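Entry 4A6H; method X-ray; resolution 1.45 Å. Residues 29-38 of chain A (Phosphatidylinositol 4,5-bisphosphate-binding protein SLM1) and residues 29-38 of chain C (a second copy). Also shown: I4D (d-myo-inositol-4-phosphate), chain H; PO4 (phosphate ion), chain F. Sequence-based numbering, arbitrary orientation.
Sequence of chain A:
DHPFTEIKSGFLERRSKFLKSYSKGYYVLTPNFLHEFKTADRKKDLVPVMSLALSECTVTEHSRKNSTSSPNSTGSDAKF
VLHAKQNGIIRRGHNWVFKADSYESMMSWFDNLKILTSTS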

# COMPACT_ATOMS: atom_id res chain seq x y z
N LEU A 29 -10.45 1.95 -1.28
CA LEU A 29 -9.42 2.25 -0.30
C LEU A 29 -8.06 1.80 -0.81
O LEU A 29 -7.89 0.65 -1.16
CB LEU A 29 -9.73 1.50 1.00
CG LEU A 29 -8.76 1.68 2.16
CD1 LEU A 29 -8.69 3.14 2.56
CD2 LEU A 29 -9.22 0.82 3.33
N THR A 30 -7.10 2.72 -0.86
CA THR A 30 -5.70 2.39 -1.15
C THR A 30 -4.85 2.72 0.08
O THR A 30 -5.35 3.25 1.06
CB THR A 30 -5.17 3.21 -2.33
OG1 THR A 30 -5.01 4.57 -1.93
CG2 THR A 30 -6.13 3.13 -3.49
N PRO A 31 -3.54 2.43 0.04
CA PRO A 31 -2.77 2.86 1.22
C PRO A 31 -2.73 4.38 1.43
O PRO A 31 -2.38 4.81 2.53
CB PRO A 31 -1.37 2.31 0.93
CG PRO A 31 -1.61 1.12 0.08
CD PRO A 31 -2.78 1.50 -0.81
N ASN A 32 -3.07 5.17 0.41
CA ASN A 32 -2.94 6.62 0.49
C ASN A 32 -4.26 7.36 0.64
O ASN A 32 -4.32 8.41 1.26
CB ASN A 32 -2.21 7.16 -0.75
CG ASN A 32 -0.81 6.62 -0.89
OD1 ASN A 32 -0.02 6.68 0.05
ND2 ASN A 32 -0.49 6.10 -2.06
N PHE A 33 -5.32 6.82 0.04
CA PHE A 33 -6.59 7.55 -0.06
C PHE A 33 -7.78 6.64 0.11
O PHE A 33 -7.72 5.44 -0.18
CB PHE A 33 -6.74 8.16 -1.46
CG PHE A 33 -5.85 9.34 -1.73
CD1 PHE A 33 -6.16 10.61 -1.24
CD2 PHE A 33 -4.72 9.20 -2.50
CE1 PHE A 33 -5.35 11.70 -1.50
CE2 PHE A 33 -3.89 10.28 -2.76
CZ PHE A 33 -4.21 11.53 -2.26
N LEU A 34 -8.87 7.23 0.60
CA LEU A 34 -10.19 6.68 0.35
C LEU A 34 -10.76 7.47 -0.82
O LEU A 34 -11.04 8.68 -0.70
CB LEU A 34 -11.06 6.80 1.61
CG LEU A 34 -12.49 6.30 1.43
CD1 LEU A 34 -12.50 4.80 1.19
CD2 LEU A 34 -13.33 6.66 2.64
N HIS A 35 -10.88 6.82 -1.99
CA HIS A 35 -11.44 7.45 -3.17
C HIS A 35 -12.91 7.12 -3.30
O HIS A 35 -13.33 6.00 -3.00
CB HIS A 35 -10.79 6.92 -4.45
CG HIS A 35 -9.31 7.13 -4.53
ND1 HIS A 35 -8.74 8.36 -4.78
CD2 HIS A 35 -8.28 6.25 -4.45
CE1 HIS A 35 -7.43 8.24 -4.82
NE2 HIS A 35 -7.12 6.97 -4.63
N GLU A 36 -13.67 8.11 -3.74
CA GLU A 36 -15.05 7.88 -4.18
C GLU A 36 -15.16 8.03 -5.68
O GLU A 36 -14.62 8.99 -6.24
CB GLU A 36 -16.01 8.88 -3.53
CG GLU A 36 -17.47 8.63 -3.93
CD GLU A 36 -18.42 9.74 -3.48
OE1 GLU A 36 -17.93 10.77 -2.98
OE2 GLU A 36 -19.65 9.55 -3.61
N PHE A 37 -15.85 7.09 -6.31
CA PHE A 37 -16.24 7.18 -7.72
C PHE A 37 -17.76 7.14 -7.82
O PHE A 37 -18.45 6.60 -6.94
CB PHE A 37 -15.64 6.02 -8.51
CG PHE A 37 -14.13 5.96 -8.46
CD1 PHE A 37 -13.49 5.28 -7.44
CD2 PHE A 37 -13.34 6.59 -9.41
CE1 PHE A 37 -12.11 5.21 -7.38
CE2 PHE A 37 -11.95 6.52 -9.34
CZ PHE A 37 -11.34 5.84 -8.32
N LYS A 38 -18.29 7.70 -8.89
CA LYS A 38 -19.73 7.66 -9.09
C LYS A 38 -20.25 6.25 -9.31
O LYS A 38 -21.35 5.89 -8.89
CB LYS A 38 -20.11 8.53 -10.29
CG LYS A 38 -20.07 10.01 -10.00
CD LYS A 38 -20.41 10.82 -11.25
CE LYS A 38 -20.75 12.26 -10.89
NZ LYS A 38 -19.68 12.90 -10.10
N LEU C 29 3.53 10.20 -8.27
CA LEU C 29 3.22 9.00 -9.03
C LEU C 29 3.07 7.84 -8.08
O LEU C 29 3.98 7.56 -7.30
CB LEU C 29 4.36 8.71 -10.00
CG LEU C 29 4.19 7.48 -10.89
CD1 LEU C 29 2.99 7.64 -11.81
CD2 LEU C 29 5.48 7.27 -11.69
N THR C 30 1.91 7.20 -8.13
CA THR C 30 1.63 6.02 -7.33
C THR C 30 1.36 4.88 -8.30
O THR C 30 1.33 5.07 -9.51
CB THR C 30 0.39 6.24 -6.45
OG1 THR C 30 -0.78 6.25 -7.26
CG2 THR C 30 0.48 7.54 -5.65
N PRO C 31 1.16 3.66 -7.78
CA PRO C 31 0.86 2.57 -8.71
C PRO C 31 -0.40 2.79 -9.52
O PRO C 31 -0.55 2.19 -10.57
CB PRO C 31 0.71 1.36 -7.78
CG PRO C 31 1.64 1.67 -6.66
CD PRO C 31 1.54 3.17 -6.44
N ASN C 32 -1.29 3.66 -9.04
CA ASN C 32 -2.59 3.86 -9.69
C ASN C 32 -2.76 5.18 -10.46
O ASN C 32 -3.52 5.25 -11.43
CB ASN C 32 -3.70 3.82 -8.63
CG ASN C 32 -3.67 2.55 -7.79
OD1 ASN C 32 -3.34 1.48 -8.27
ND2 ASN C 32 -4.03 2.68 -6.52
N PHE C 33 -2.12 6.24 -9.99
CA PHE C 33 -2.40 7.57 -10.51
C PHE C 33 -1.14 8.39 -10.66
O PHE C 33 -0.16 8.21 -9.94
CB PHE C 33 -3.28 8.35 -9.51
CG PHE C 33 -4.72 7.91 -9.45
CD1 PHE C 33 -5.62 8.25 -10.44
CD2 PHE C 33 -5.18 7.19 -8.37
CE1 PHE C 33 -6.94 7.85 -10.37
CE2 PHE C 33 -6.49 6.81 -8.29
CZ PHE C 33 -7.37 7.12 -9.29
N LEU C 34 -1.19 9.32 -11.60
CA LEU C 34 -0.32 10.48 -11.53
C LEU C 34 -1.17 11.61 -10.93
O LEU C 34 -2.12 12.09 -11.56
CB LEU C 34 0.24 10.83 -12.91
CG LEU C 34 1.11 12.09 -12.98
CD1 LEU C 34 2.38 11.89 -12.15
CD2 LEU C 34 1.45 12.40 -14.43
N HIS C 35 -0.85 11.98 -9.68
CA HIS C 35 -1.57 13.07 -9.01
C HIS C 35 -0.81 14.38 -9.16
O HIS C 35 0.42 14.41 -9.06
CB HIS C 35 -1.65 12.82 -7.49
CG HIS C 35 -2.40 11.59 -7.09
ND1 HIS C 35 -3.76 11.45 -7.25
CD2 HIS C 35 -1.98 10.45 -6.48
CE1 HIS C 35 -4.15 10.28 -6.78
NE2 HIS C 35 -3.09 9.65 -6.31
N GLU C 36 -1.54 15.48 -9.36
CA GLU C 36 -0.96 16.82 -9.28
C GLU C 36 -1.46 17.53 -8.04
O GLU C 36 -2.66 17.50 -7.75
CB GLU C 36 -1.37 17.65 -10.49
CG GLU C 36 -0.74 19.05 -10.50
CD GLU C 36 -1.38 19.96 -11.52
OE1 GLU C 36 -2.26 19.51 -12.27
OE2 GLU C 36 -0.98 21.15 -11.59
N PHE C 37 -0.55 18.19 -7.33
CA PHE C 37 -0.87 19.03 -6.19
C PHE C 37 -0.29 20.41 -6.47
O PHE C 37 0.63 20.55 -7.27
CB PHE C 37 -0.24 18.50 -4.91
CG PHE C 37 -0.77 17.15 -4.49
CD1 PHE C 37 -1.89 17.06 -3.66
CD2 PHE C 37 -0.16 15.99 -4.92
CE1 PHE C 37 -2.38 15.81 -3.26
CE2 PHE C 37 -0.64 14.74 -4.53
CZ PHE C 37 -1.75 14.65 -3.70
N LYS C 38 -0.82 21.44 -5.81
CA LYS C 38 -0.28 22.79 -5.96
C LYS C 38 1.11 22.93 -5.35
O LYS C 38 1.95 23.69 -5.85
CB LYS C 38 -1.23 23.79 -5.31
CG LYS C 38 -2.59 23.90 -5.99
CD LYS C 38 -3.44 24.97 -5.34
CE LYS C 38 -4.70 25.25 -6.16
NZ LYS C 38 -5.51 26.36 -5.59
O5 I4D H . -15.29 -0.10 -8.96
C5 I4D H . -13.96 0.00 -8.49
C6 I4D H . -13.40 -1.42 -8.42
O6 I4D H . -14.20 -2.48 -8.95
C4 I4D H . -13.19 0.97 -9.30
O4 I4D H . -13.74 2.30 -9.34
P4 I4D H . -14.28 3.03 -10.57
O43 I4D H . -14.78 2.11 -11.59
O42 I4D H . -13.18 3.81 -11.10
O41 I4D H . -15.37 3.96 -10.24
C3 I4D H . -11.61 0.70 -9.13
O3 I4D H . -10.66 1.74 -9.74
C2 I4D H . -10.90 -0.65 -8.72
O2 I4D H . -9.65 -0.57 -8.09
C1 I4D H . -11.86 -1.71 -8.21
O1 I4D H . -11.45 -3.09 -7.97
P PO4 F . -3.29 6.02 -4.72
O1 PO4 F . -4.61 6.29 -4.04
O2 PO4 F . -3.47 4.99 -5.78
O3 PO4 F . -2.80 7.27 -5.40
O4 PO4 F . -2.31 5.52 -3.70

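The two copies meet through equivalent segments, each a turn leading into strand 33-37. The strands do not pair as a sheet: their axes cross at 96° and come no closer than 13.3 Å, and no hydrogen bond runs directly between the stretches. Side chains and a phosphate ion, probably from the crystallisation liquor, fill the gap, and 312 Å² is buried in all.

Along chain C, L29(C) stays out of reach and the contact begins at T30(C). T30(C) OG1 accepts from N32(C) N at 3.2 Å. T30(C) OG1 also accepts from F33(C) N at 3.0 Å, while T30(C) N donates to F33(C) O at 2.9 Å, closing the turn. T30(C) OG1 donates to PO4 O3 at 2.9 Å, so one hydroxyl both braces the turn and binds the anion. CG2 of T30(C) lies 4.0 Å from ND2 of N32(A), and ND2 of N32(C) lies 3.7 Å from CG2 of T30(A). Both are van der Waals contacts, since a methyl carbon accepts no hydrogen bond; the amides donate to phosphate instead, N32(C) ND2 to PO4 O2 over a very short 2.5 Å.

F33(C), the most covered residue of this stretch, brings CE2 to 3.7 Å from NE2 of H35(A). The rings pack obliquely, neither stacked nor edge-to-face, with planes at 53°. L34(C) is out of reach, as strand alternation would predict, and H35(C) returns to the contact. H35(C) NE2 donates to PO4 O3 at 2.6 Å and lies 3.7 Å from CE2 of F33(A). On the partner side, H35(A) NE2 donates to PO4 O1 at 2.7 Å, so the phosphate links both copies.

Past E36(C), the CA-to-CB bond of F37(C) points sideways, yet its CZ reaches CZ of F33(A) at 4.2 Å, an apolar contact at the ring edges.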